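Local coordinates for protein exotoxin 5 (Staphylococcus aureus subsp. aureus COL, PDB 3R2I) that is a secreted superantigen-like exotoxin of undetermined function, built from an OB-fold domain and a beta-grasp domain and probably acting against host immunity, at residues V79-N91 against K100-K112. Sequence-based numbering, arbitrary orientation.
Sequences VKSEDYYGSNVLN and KVFLLGDDKNKYK
Strand 87-91 runs antiparallel to strand 100-103, the N-to-C directions of these short segments 146° apart and their axes 4.4 Å apart at closest approach. Leu90 and Val101 form a hydrogen-bonded pair, Leu90 N giving to Val101 O (2.8 Å) and Val101 N to Leu90 O (3.0 Å); Val89-Phe102 and Asn91-Lys100 are non-hydrogen-bonded pairs. Beyond strand 100-103 the chain loops back to the neighbourhood of Ser81, whose N donates to Tyr111 O (2.9 Å).

Side chains alternate between two faces. On one, the branched CB of Val89 sets CG1 over the face of the Phe102 ring, a CH-pi contact 3.9 Å from the centroid, while CB itself packs on Lys100 CG. Lys100 runs extended as far as CD, which lies over the Tyr84 ring, 3.9 Å from the centroid; bends at chi3 (-87°) and chi4 (70°) then turn NZ back to Asn91 OD1 (2.9 Å). The long aliphatic chain thus packs while its ammonium group stays bonded. Asn91 ND2 donates to Glu82 OE1 (3.2 Å) from above the carboxylate plane; with both ends of the amide engaged, its flip state is defined.

The opposite face is apolar around Leu90, whose CD2 touches Leu103 CD1 and Tyr111 CB. At its margin Asn88 ND2 reaches Lys108 O (3.0 Å), with the acceptor close to the amide plane. Bridging waters join Ser81 OG to Lys108 O and Ser81 O to Lys112 O.

The contact joins neighbouring strands of the OB-fold domain's sheet and the following loop: Leu90, Leu103 and Tyr111 are buried against Ile139, while an amide, a backbone N-H and waters bond to the carbonyls of Lys108, Tyr111 and Lys112.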
# COMPACT_ATOMS: atom_id res chain seq x y z
N VAL A 79 13.73 -0.01 15.60
CA VAL A 79 13.49 1.40 15.81
C VAL A 79 12.53 1.66 16.97
O VAL A 79 11.84 0.75 17.44
CB VAL A 79 12.94 2.03 14.51
CG1 VAL A 79 11.59 1.45 14.18
CG2 VAL A 79 12.90 3.57 14.58
N LYS A 80 12.54 2.91 17.43
CA LYS A 80 11.75 3.40 18.54
C LYS A 80 11.12 4.72 18.07
O LYS A 80 11.76 5.49 17.33
CB LYS A 80 12.71 3.64 19.71
CG LYS A 80 12.09 4.18 20.96
CD LYS A 80 13.18 4.46 21.99
CE LYS A 80 12.71 5.40 23.06
NZ LYS A 80 13.82 5.80 23.99
N SER A 81 9.88 5.01 18.48
CA SER A 81 9.27 6.25 18.00
C SER A 81 9.78 7.46 18.74
O SER A 81 10.06 7.39 19.94
CB SER A 81 7.74 6.25 18.09
OG SER A 81 7.24 6.57 19.37
N GLU A 82 9.91 8.56 17.98
CA GLU A 82 10.33 9.87 18.45
C GLU A 82 9.24 10.85 18.03
O GLU A 82 8.51 10.63 17.06
CB GLU A 82 11.56 10.37 17.72
CG GLU A 82 12.81 9.50 17.74
CD GLU A 82 13.88 10.00 16.75
OE1 GLU A 82 14.49 9.16 16.06
OE2 GLU A 82 14.05 11.26 16.64
N ASP A 83 9.25 11.99 18.71
CA ASP A 83 8.35 13.10 18.44
C ASP A 83 8.82 13.85 17.21
O ASP A 83 10.03 14.00 16.98
CB ASP A 83 8.37 14.09 19.62
CG ASP A 83 7.56 15.38 19.35
OD1 ASP A 83 6.47 15.30 18.77
OD2 ASP A 83 7.99 16.48 19.74
N TYR A 84 7.87 14.32 16.42
CA TYR A 84 8.19 15.20 15.27
C TYR A 84 7.12 16.30 15.26
O TYR A 84 6.07 16.16 14.63
CB TYR A 84 8.27 14.42 13.95
CG TYR A 84 8.63 15.25 12.74
CD1 TYR A 84 9.95 15.61 12.47
CD2 TYR A 84 7.65 15.66 11.86
CE1 TYR A 84 10.27 16.38 11.32
CE2 TYR A 84 7.94 16.42 10.73
CZ TYR A 84 9.24 16.77 10.46
OH TYR A 84 9.47 17.52 9.34
N TYR A 85 7.37 17.36 16.02
CA TYR A 85 6.44 18.49 16.12
C TYR A 85 5.01 18.04 16.40
O TYR A 85 4.06 18.50 15.74
CB TYR A 85 6.51 19.38 14.85
CG TYR A 85 7.93 19.70 14.53
CD1 TYR A 85 8.69 20.49 15.38
CD2 TYR A 85 8.55 19.13 13.43
CE1 TYR A 85 10.04 20.71 15.13
CE2 TYR A 85 9.88 19.38 13.17
CZ TYR A 85 10.61 20.17 14.01
OH TYR A 85 11.93 20.39 13.71
N GLY A 86 4.88 17.12 17.36
CA GLY A 86 3.56 16.61 17.76
C GLY A 86 3.09 15.31 17.14
O GLY A 86 2.09 14.76 17.58
N SER A 87 3.74 14.83 16.08
CA SER A 87 3.39 13.53 15.50
C SER A 87 4.49 12.57 15.92
O SER A 87 5.67 12.97 16.04
CB SER A 87 3.36 13.52 13.98
OG SER A 87 2.47 14.44 13.41
N ASN A 88 4.13 11.31 16.14
CA ASN A 88 5.11 10.31 16.47
C ASN A 88 5.59 9.68 15.16
O ASN A 88 4.79 9.38 14.29
CB ASN A 88 4.54 9.29 17.46
CG ASN A 88 4.31 9.90 18.83
OD1 ASN A 88 5.10 10.72 19.31
ND2 ASN A 88 3.27 9.45 19.50
N VAL A 89 6.90 9.54 15.03
CA VAL A 89 7.51 8.98 13.84
C VAL A 89 8.61 7.96 14.14
O VAL A 89 9.15 7.91 15.24
CB VAL A 89 8.18 10.08 12.99
CG1 VAL A 89 7.19 11.13 12.67
CG2 VAL A 89 9.41 10.69 13.71
N LEU A 90 8.92 7.17 13.13
CA LEU A 90 10.00 6.20 13.17
C LEU A 90 11.10 6.69 12.24
O LEU A 90 10.91 6.78 11.05
CB LEU A 90 9.52 4.82 12.71
CG LEU A 90 8.43 4.13 13.53
CD1 LEU A 90 8.09 2.80 12.88
CD2 LEU A 90 8.81 3.91 15.03
N ASN A 91 12.23 7.10 12.79
CA ASN A 91 13.34 7.54 11.95
C ASN A 91 14.38 6.44 11.83
O ASN A 91 14.85 5.91 12.84
CB ASN A 91 14.02 8.74 12.57
CG ASN A 91 13.18 9.95 12.53
OD1 ASN A 91 12.66 10.31 11.46
ND2 ASN A 91 13.09 10.66 13.66
N LYS A 100 11.25 8.46 7.32
CA LYS A 100 10.54 9.04 8.46
C LYS A 100 9.10 8.53 8.32
O LYS A 100 8.36 8.97 7.46
CB LYS A 100 10.67 10.57 8.52
CG LYS A 100 9.80 11.21 9.62
CD LYS A 100 9.99 12.72 9.75
CE LYS A 100 11.17 13.16 10.69
NZ LYS A 100 12.57 12.95 10.31
N VAL A 101 8.75 7.53 9.13
CA VAL A 101 7.44 6.89 9.05
C VAL A 101 6.53 7.39 10.15
O VAL A 101 6.82 7.20 11.34
CB VAL A 101 7.61 5.38 9.07
CG1 VAL A 101 6.24 4.66 8.93
CG2 VAL A 101 8.53 4.96 7.93
N PHE A 102 5.44 8.04 9.74
CA PHE A 102 4.49 8.66 10.66
C PHE A 102 3.55 7.63 11.23
O PHE A 102 3.18 6.65 10.55
CB PHE A 102 3.69 9.79 9.97
CG PHE A 102 4.50 11.02 9.70
CD1 PHE A 102 5.51 11.02 8.74
CD2 PHE A 102 4.29 12.18 10.41
CE1 PHE A 102 6.29 12.14 8.51
CE2 PHE A 102 5.08 13.32 10.19
CZ PHE A 102 6.07 13.30 9.23
N LEU A 103 3.22 7.83 12.50
CA LEU A 103 2.32 6.97 13.25
C LEU A 103 1.17 7.86 13.64
O LEU A 103 1.32 8.82 14.37
CB LEU A 103 3.01 6.41 14.47
CG LEU A 103 4.33 5.68 14.21
CD1 LEU A 103 5.07 5.41 15.56
CD2 LEU A 103 4.04 4.41 13.43
N LEU A 104 0.01 7.55 13.08
CA LEU A 104 -1.19 8.33 13.24
C LEU A 104 -2.33 7.45 13.68
O LEU A 104 -2.27 6.23 13.59
CB LEU A 104 -1.55 8.99 11.89
CG LEU A 104 -0.51 9.92 11.26
CD1 LEU A 104 -0.87 10.21 9.80
CD2 LEU A 104 -0.36 11.24 12.09
N GLY A 105 -3.36 8.11 14.19
CA GLY A 105 -4.60 7.46 14.63
C GLY A 105 -4.42 6.43 15.71
O GLY A 105 -3.72 6.66 16.68
N ASP A 106 -5.07 5.28 15.52
CA ASP A 106 -5.00 4.20 16.48
C ASP A 106 -3.55 3.72 16.72
O ASP A 106 -3.26 3.22 17.81
CB ASP A 106 -5.87 3.01 16.02
CG ASP A 106 -7.39 3.29 16.10
OD1 ASP A 106 -7.83 4.27 16.77
OD2 ASP A 106 -8.15 2.50 15.50
N ASP A 107 -2.66 3.87 15.74
CA ASP A 107 -1.26 3.39 15.90
C ASP A 107 -0.30 4.46 16.41
O ASP A 107 0.91 4.20 16.55
CB ASP A 107 -0.73 2.78 14.58
CG ASP A 107 -1.47 1.49 14.16
OD1 ASP A 107 -2.73 1.44 14.25
OD2 ASP A 107 -0.81 0.52 13.71
N LYS A 108 -0.86 5.61 16.76
CA LYS A 108 -0.07 6.77 17.19
C LYS A 108 0.95 6.50 18.26
O LYS A 108 2.05 7.06 18.23
CB LYS A 108 -0.97 7.92 17.69
CG LYS A 108 -0.13 9.10 18.19
CD LYS A 108 -0.90 10.36 18.57
CE LYS A 108 0.10 11.54 18.82
NZ LYS A 108 -0.57 12.85 19.14
N ASN A 109 0.60 5.65 19.21
CA ASN A 109 1.48 5.38 20.33
C ASN A 109 2.00 3.97 20.34
O ASN A 109 2.38 3.46 21.41
CB ASN A 109 0.67 5.67 21.62
CG ASN A 109 0.51 7.17 21.87
OD1 ASN A 109 1.47 7.92 21.73
ND2 ASN A 109 -0.67 7.59 22.27
N LYS A 110 2.15 3.38 19.16
CA LYS A 110 2.48 1.96 19.10
C LYS A 110 3.93 1.48 19.19
O LYS A 110 4.17 0.29 19.49
CB LYS A 110 1.77 1.31 17.89
CG LYS A 110 1.52 -0.20 18.08
CD LYS A 110 0.30 -0.75 17.26
CE LYS A 110 0.64 -1.34 15.91
NZ LYS A 110 1.24 -2.72 16.04
N TYR A 111 4.91 2.34 18.99
CA TYR A 111 6.29 1.78 19.05
C TYR A 111 7.19 2.57 19.99
O TYR A 111 8.33 2.85 19.68
CB TYR A 111 6.87 1.72 17.61
CG TYR A 111 6.03 0.91 16.61
CD1 TYR A 111 5.10 1.52 15.80
CD2 TYR A 111 6.15 -0.48 16.51
CE1 TYR A 111 4.33 0.81 14.90
CE2 TYR A 111 5.38 -1.21 15.60
CZ TYR A 111 4.48 -0.55 14.79
OH TYR A 111 3.67 -1.24 13.90
N LYS A 112 6.68 2.90 21.17
CA LYS A 112 7.46 3.68 22.13
C LYS A 112 8.68 2.92 22.61
O LYS A 112 9.72 3.53 22.90
CB LYS A 112 6.59 4.14 23.30
CG LYS A 112 5.44 5.09 22.88
CD LYS A 112 4.48 5.32 24.08
CE LYS A 112 3.26 6.18 23.71
NZ LYS A 112 2.19 6.14 24.79
O HOH W 1 9.87 6.14 22.32
O HOH W 2 4.69 6.00 19.09
O HOH W 3 2.71 10.11 22.27